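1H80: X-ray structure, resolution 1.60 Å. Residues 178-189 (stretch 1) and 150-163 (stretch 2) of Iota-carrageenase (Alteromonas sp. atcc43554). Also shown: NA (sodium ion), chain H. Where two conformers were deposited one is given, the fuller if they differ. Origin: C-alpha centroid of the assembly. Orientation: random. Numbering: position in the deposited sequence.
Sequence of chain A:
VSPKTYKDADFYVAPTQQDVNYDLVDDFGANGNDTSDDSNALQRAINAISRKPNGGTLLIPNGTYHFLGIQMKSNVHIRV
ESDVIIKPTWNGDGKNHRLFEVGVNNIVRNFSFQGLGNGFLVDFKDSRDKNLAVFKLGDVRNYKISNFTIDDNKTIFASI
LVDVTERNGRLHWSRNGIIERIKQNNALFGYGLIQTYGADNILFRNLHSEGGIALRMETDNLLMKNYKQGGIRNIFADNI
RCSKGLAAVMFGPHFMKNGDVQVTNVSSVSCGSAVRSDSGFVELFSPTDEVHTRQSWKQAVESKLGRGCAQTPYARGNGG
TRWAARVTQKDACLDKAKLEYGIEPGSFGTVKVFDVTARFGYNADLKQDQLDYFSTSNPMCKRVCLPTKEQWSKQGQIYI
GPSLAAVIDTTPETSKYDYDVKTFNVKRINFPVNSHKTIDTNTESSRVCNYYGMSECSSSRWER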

# COMPACT_ATOMS: atom_id res chain seq x y z
N ILE A 178 5.91 -11.23 -7.45
CA ILE A 178 6.37 -11.22 -6.08
C ILE A 178 6.89 -9.82 -5.80
O ILE A 178 7.69 -9.28 -6.56
CB ILE A 178 7.53 -12.21 -5.85
CG1 ILE A 178 7.08 -13.63 -6.18
CG2 ILE A 178 8.03 -12.11 -4.41
CD1 ILE A 178 8.15 -14.68 -5.97
N ILE A 179 6.39 -9.22 -4.72
CA ILE A 179 6.84 -7.89 -4.31
C ILE A 179 7.33 -8.15 -2.89
O ILE A 179 6.54 -8.48 -2.00
CB ILE A 179 5.68 -6.89 -4.33
CG1 ILE A 179 5.22 -6.72 -5.78
CG2 ILE A 179 6.12 -5.56 -3.73
CD1 ILE A 179 3.97 -5.89 -5.94
N GLU A 180 8.63 -8.00 -2.67
CA GLU A 180 9.18 -8.34 -1.37
C GLU A 180 10.38 -7.56 -0.90
O GLU A 180 11.03 -6.87 -1.67
CB GLU A 180 9.60 -9.81 -1.39
CG GLU A 180 10.62 -10.08 -2.50
CD GLU A 180 11.44 -11.33 -2.30
OE1 GLU A 180 10.90 -12.34 -1.81
OE2 GLU A 180 12.64 -11.32 -2.65
N ARG A 181 10.67 -7.71 0.39
CA ARG A 181 11.82 -7.08 1.02
C ARG A 181 11.92 -5.59 0.77
O ARG A 181 12.88 -5.11 0.17
CB ARG A 181 13.10 -7.77 0.55
CG ARG A 181 13.13 -9.26 0.85
CD ARG A 181 14.40 -9.89 0.32
NE ARG A 181 15.58 -9.36 0.98
CZ ARG A 181 16.83 -9.56 0.56
NH1 ARG A 181 17.05 -10.29 -0.52
NH2 ARG A 181 17.85 -9.05 1.23
N ILE A 182 10.92 -4.85 1.24
CA ILE A 182 10.92 -3.41 1.07
C ILE A 182 10.57 -2.78 2.40
O ILE A 182 9.71 -3.27 3.13
CB ILE A 182 9.90 -2.96 0.01
CG1 ILE A 182 10.24 -3.61 -1.34
CG2 ILE A 182 9.93 -1.44 -0.13
CD1 ILE A 182 9.19 -3.39 -2.41
N LYS A 183 11.28 -1.70 2.73
CA LYS A 183 11.04 -0.97 3.96
C LYS A 183 10.80 0.47 3.54
O LYS A 183 11.55 1.01 2.73
CB LYS A 183 12.26 -1.04 4.87
CG LYS A 183 12.25 -0.04 6.03
CD LYS A 183 11.07 -0.26 6.97
CE LYS A 183 11.00 0.81 8.04
NZ LYS A 183 12.23 0.83 8.89
N GLN A 184 9.73 1.07 4.07
CA GLN A 184 9.43 2.45 3.76
C GLN A 184 9.46 3.26 5.04
O GLN A 184 8.84 2.89 6.04
CB GLN A 184 8.05 2.58 3.11
CG GLN A 184 7.71 4.02 2.72
CD GLN A 184 6.52 4.09 1.79
OE1 GLN A 184 6.28 3.18 1.00
NE2 GLN A 184 5.79 5.20 1.84
N ASN A 185 10.21 4.36 5.02
CA ASN A 185 10.30 5.22 6.19
C ASN A 185 9.53 6.51 5.97
O ASN A 185 9.47 7.04 4.86
CB ASN A 185 11.76 5.58 6.49
CG ASN A 185 12.58 4.37 6.87
OD1 ASN A 185 12.24 3.64 7.80
ND2 ASN A 185 13.68 4.16 6.16
N ASN A 186 8.93 7.00 7.05
CA ASN A 186 8.18 8.25 7.05
C ASN A 186 7.11 8.40 5.97
O ASN A 186 7.12 9.35 5.19
CB ASN A 186 9.18 9.42 6.98
CG ASN A 186 8.54 10.74 7.37
OD1 ASN A 186 7.61 10.78 8.17
ND2 ASN A 186 9.06 11.84 6.82
N ALA A 187 6.16 7.47 5.96
CA ALA A 187 5.07 7.52 5.00
C ALA A 187 3.93 8.39 5.54
O ALA A 187 3.77 8.53 6.75
CB ALA A 187 4.55 6.11 4.74
N LEU A 188 3.16 8.97 4.63
CA LEU A 188 2.02 9.80 5.01
C LEU A 188 0.91 8.84 5.44
O LEU A 188 0.73 7.78 4.84
CB LEU A 188 1.56 10.64 3.82
CG LEU A 188 0.38 11.60 4.02
CD1 LEU A 188 0.67 12.57 5.15
CD2 LEU A 188 0.14 12.34 2.72
N PHE A 189 0.15 9.21 6.46
CA PHE A 189 -0.91 8.35 6.98
C PHE A 189 -1.89 7.79 5.97
O PHE A 189 -2.34 6.65 6.10
CB PHE A 189 -1.70 9.07 8.09
CG PHE A 189 -2.51 10.23 7.59
CD1 PHE A 189 -1.94 11.49 7.42
CD2 PHE A 189 -3.86 10.07 7.29
CE1 PHE A 189 -2.69 12.56 6.96
CE2 PHE A 189 -4.63 11.14 6.83
CZ PHE A 189 -4.04 12.39 6.66
NA NA H . 4.18 8.57 -2.39
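Stretch 2 (150-163) IDDNKTIFASILVD

Stretch 2 lies against stretch 1 first as a short parallel β-pairing, then as a polar loop joined to it by side chains and waters, and finally as a chain that returns to pack against Ile179 and Ile182.

The parallel assignment rests on register and hydrogen bonds. The CA atoms of Gln184 and Ile150 are 4.6 Å apart, those of Asn185 and Asp151 5.0 Å, and both numberings rise together. Ile150 N donates to Lys183 O at 2.7 Å, with an N-H...O angle of 161°, and Asn185 N donates to Ile150 O at 2.8 Å and 173°. Ile150 thus bonds to the residues before and after its partner Gln184, as parallel strands require. A CA-H...O contact, Gln184 CA to Ile150 O at 3.4 Å, fits between them. Asp152 N to Asn185 O, at 2.9 Å but only 138°, continues the ladder as the strand gives way to loop. Gln184 and Ile150 share one face of the sheet; on the other, Asn185 ND2 donates to Asp151 OD1 at 3.0 Å.

Beyond the strands, Asn186 (phi/psi 52/57) and Lys154 (49/47) both adopt left-handed backbone conformations. Lys154 holds Asn186 twice: its N reaches Asn186 O at 3.0 Å, and its NZ reaches Asn186 OD1 at 2.8 Å. Correspondence persists to Leu188, whose CA is 4.1 Å from Lys154 CA. Water 1 accepts from Leu188 N at 2.8 Å, while water 2 links Asp152 O to Asn186 ND2, each at 2.7 Å. Leu188 CD2 also packs on Ile156 CD1 at 3.7 Å.

The loop is braced internally where Thr155 OG1 donates to Asp152 OD1 at 2.8 Å. The same OG1 binds the sodium ion NA at 2.4 Å, alongside Ile156 O at 2.4 Å and Phe157 O at 2.3 Å. Water 3, itself 2.4 Å from NA, donates to Ser159 OG at 2.8 Å, and that hydroxyl donates to Gln184 OE1 at 2.5 Å, so the metal site is connected to the strand of stretch 1.

Strand 160-162 makes no β bridge with stretch 1; the CA atoms of Ile179 and Ile160 are 9.1 Å apart, and side chains fill the gap. Ile160 CD1 lies 3.4 Å from Ile182 CD1 and 3.8 Å from Ile179 CG2, Val162 CG2 meets Ile179 CD1 at 4.1 Å, and Ile150 CD1 approaches Ile182 CG2 at 3.9 Å. Altogether 801 Å² is buried, summed over both sides.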

# COMPACT_ATOMS: atom_id res chain seq x y z
N ILE A 150 12.81 2.77 1.09
CA ILE A 150 12.28 4.00 0.54
C ILE A 150 12.24 5.03 1.65
O ILE A 150 11.51 4.87 2.62
CB ILE A 150 10.84 3.80 0.02
CG1 ILE A 150 10.81 2.68 -1.02
CG2 ILE A 150 10.32 5.11 -0.56
CD1 ILE A 150 9.42 2.21 -1.37
N ASP A 151 13.07 6.06 1.53
CA ASP A 151 13.09 7.14 2.51
C ASP A 151 12.08 8.15 1.99
O ASP A 151 12.39 9.00 1.15
CB ASP A 151 14.47 7.78 2.60
CG ASP A 151 15.32 7.17 3.70
OD1 ASP A 151 14.96 6.10 4.23
OD2 ASP A 151 16.36 7.78 4.04
N ASP A 152 10.85 8.03 2.48
CA ASP A 152 9.76 8.90 2.06
C ASP A 152 9.82 10.22 2.82
O ASP A 152 10.62 10.39 3.75
CB ASP A 152 8.43 8.20 2.34
CG ASP A 152 7.31 8.68 1.45
OD1 ASP A 152 7.42 9.76 0.83
OD2 ASP A 152 6.28 7.97 1.38
N ASN A 153 8.97 11.15 2.41
CA ASN A 153 8.88 12.45 3.06
C ASN A 153 7.40 12.79 3.05
O ASN A 153 6.99 13.87 2.62
CB ASN A 153 9.69 13.50 2.30
CG ASN A 153 9.71 14.83 3.00
OD1 ASN A 153 9.85 14.90 4.22
ND2 ASN A 153 9.57 15.91 2.23
N LYS A 154 6.60 11.84 3.53
CA LYS A 154 5.16 11.97 3.58
C LYS A 154 4.58 12.44 2.25
O LYS A 154 3.75 13.35 2.20
CB LYS A 154 4.75 12.93 4.71
CG LYS A 154 5.06 12.39 6.09
CD LYS A 154 4.31 13.16 7.17
CE LYS A 154 4.62 12.64 8.56
NZ LYS A 154 6.04 12.91 8.93
N THR A 155 5.01 11.80 1.17
CA THR A 155 4.51 12.15 -0.15
C THR A 155 3.13 11.53 -0.36
O THR A 155 2.74 10.60 0.36
CB THR A 155 5.42 11.61 -1.26
OG1 THR A 155 5.50 10.18 -1.17
CG2 THR A 155 6.81 12.20 -1.16
N ILE A 156 2.41 12.05 -1.34
CA ILE A 156 1.10 11.53 -1.68
C ILE A 156 1.38 10.23 -2.44
O ILE A 156 2.46 10.07 -3.01
CB ILE A 156 0.34 12.50 -2.61
CG1 ILE A 156 0.18 13.86 -1.92
CG2 ILE A 156 -1.01 11.92 -2.99
CD1 ILE A 156 -0.56 13.81 -0.60
N PHE A 157 0.41 9.32 -2.43
CA PHE A 157 0.50 8.03 -3.12
C PHE A 157 1.32 6.96 -2.41
O PHE A 157 2.38 7.24 -1.84
CB PHE A 157 1.09 8.20 -4.52
CG PHE A 157 0.23 9.02 -5.43
CD1 PHE A 157 -0.98 8.54 -5.90
CD2 PHE A 157 0.63 10.30 -5.79
CE1 PHE A 157 -1.80 9.32 -6.71
CE2 PHE A 157 -0.18 11.10 -6.60
CZ PHE A 157 -1.39 10.61 -7.06
N ALA A 158 0.81 5.74 -2.44
CA ALA A 158 1.53 4.61 -1.86
C ALA A 158 2.72 4.44 -2.79
O ALA A 158 2.66 4.82 -3.96
CB ALA A 158 0.66 3.37 -1.88
N SER A 159 3.80 3.86 -2.28
CA SER A 159 5.00 3.69 -3.09
C SER A 159 4.86 2.72 -4.25
O SER A 159 5.45 2.93 -5.30
CB SER A 159 6.15 3.26 -2.19
OG SER A 159 6.46 4.29 -1.27
N ILE A 160 4.10 1.65 -4.05
CA ILE A 160 3.90 0.67 -5.10
C ILE A 160 2.41 0.56 -5.37
O ILE A 160 1.63 0.14 -4.52
CB ILE A 160 4.48 -0.71 -4.71
CG1 ILE A 160 5.98 -0.56 -4.42
CG2 ILE A 160 4.26 -1.71 -5.83
CD1 ILE A 160 6.67 -1.84 -4.01
N LEU A 161 2.02 0.98 -6.57
CA LEU A 161 0.63 0.95 -6.97
C LEU A 161 0.39 -0.26 -7.86
O LEU A 161 0.85 -0.29 -9.00
CB LEU A 161 0.29 2.24 -7.73
CG LEU A 161 0.63 3.53 -6.99
CD1 LEU A 161 0.44 4.73 -7.91
CD2 LEU A 161 -0.26 3.66 -5.76
N VAL A 162 -0.29 -1.26 -7.32
CA VAL A 162 -0.61 -2.48 -8.06
C VAL A 162 -1.94 -2.11 -8.69
O VAL A 162 -3.01 -2.51 -8.24
CB VAL A 162 -0.75 -3.67 -7.10
CG1 VAL A 162 -0.89 -4.97 -7.88
CG2 VAL A 162 0.47 -3.74 -6.19
N ASP A 163 -1.83 -1.33 -9.76
CA ASP A 163 -2.98 -0.74 -10.45
C ASP A 163 -3.52 -1.38 -11.71
O ASP A 163 -3.05 -2.42 -12.18
CB ASP A 163 -2.64 0.72 -10.76
CG ASP A 163 -3.76 1.67 -10.38
OD1 ASP A 163 -4.94 1.29 -10.52
OD2 ASP A 163 -3.45 2.81 -9.96
O HOH W 1 3.86 8.74 1.94
O HOH W 2 11.54 12.06 5.72
O HOH W 3 5.77 7.04 -1.38
O HOH W 4 3.29 6.43 0.73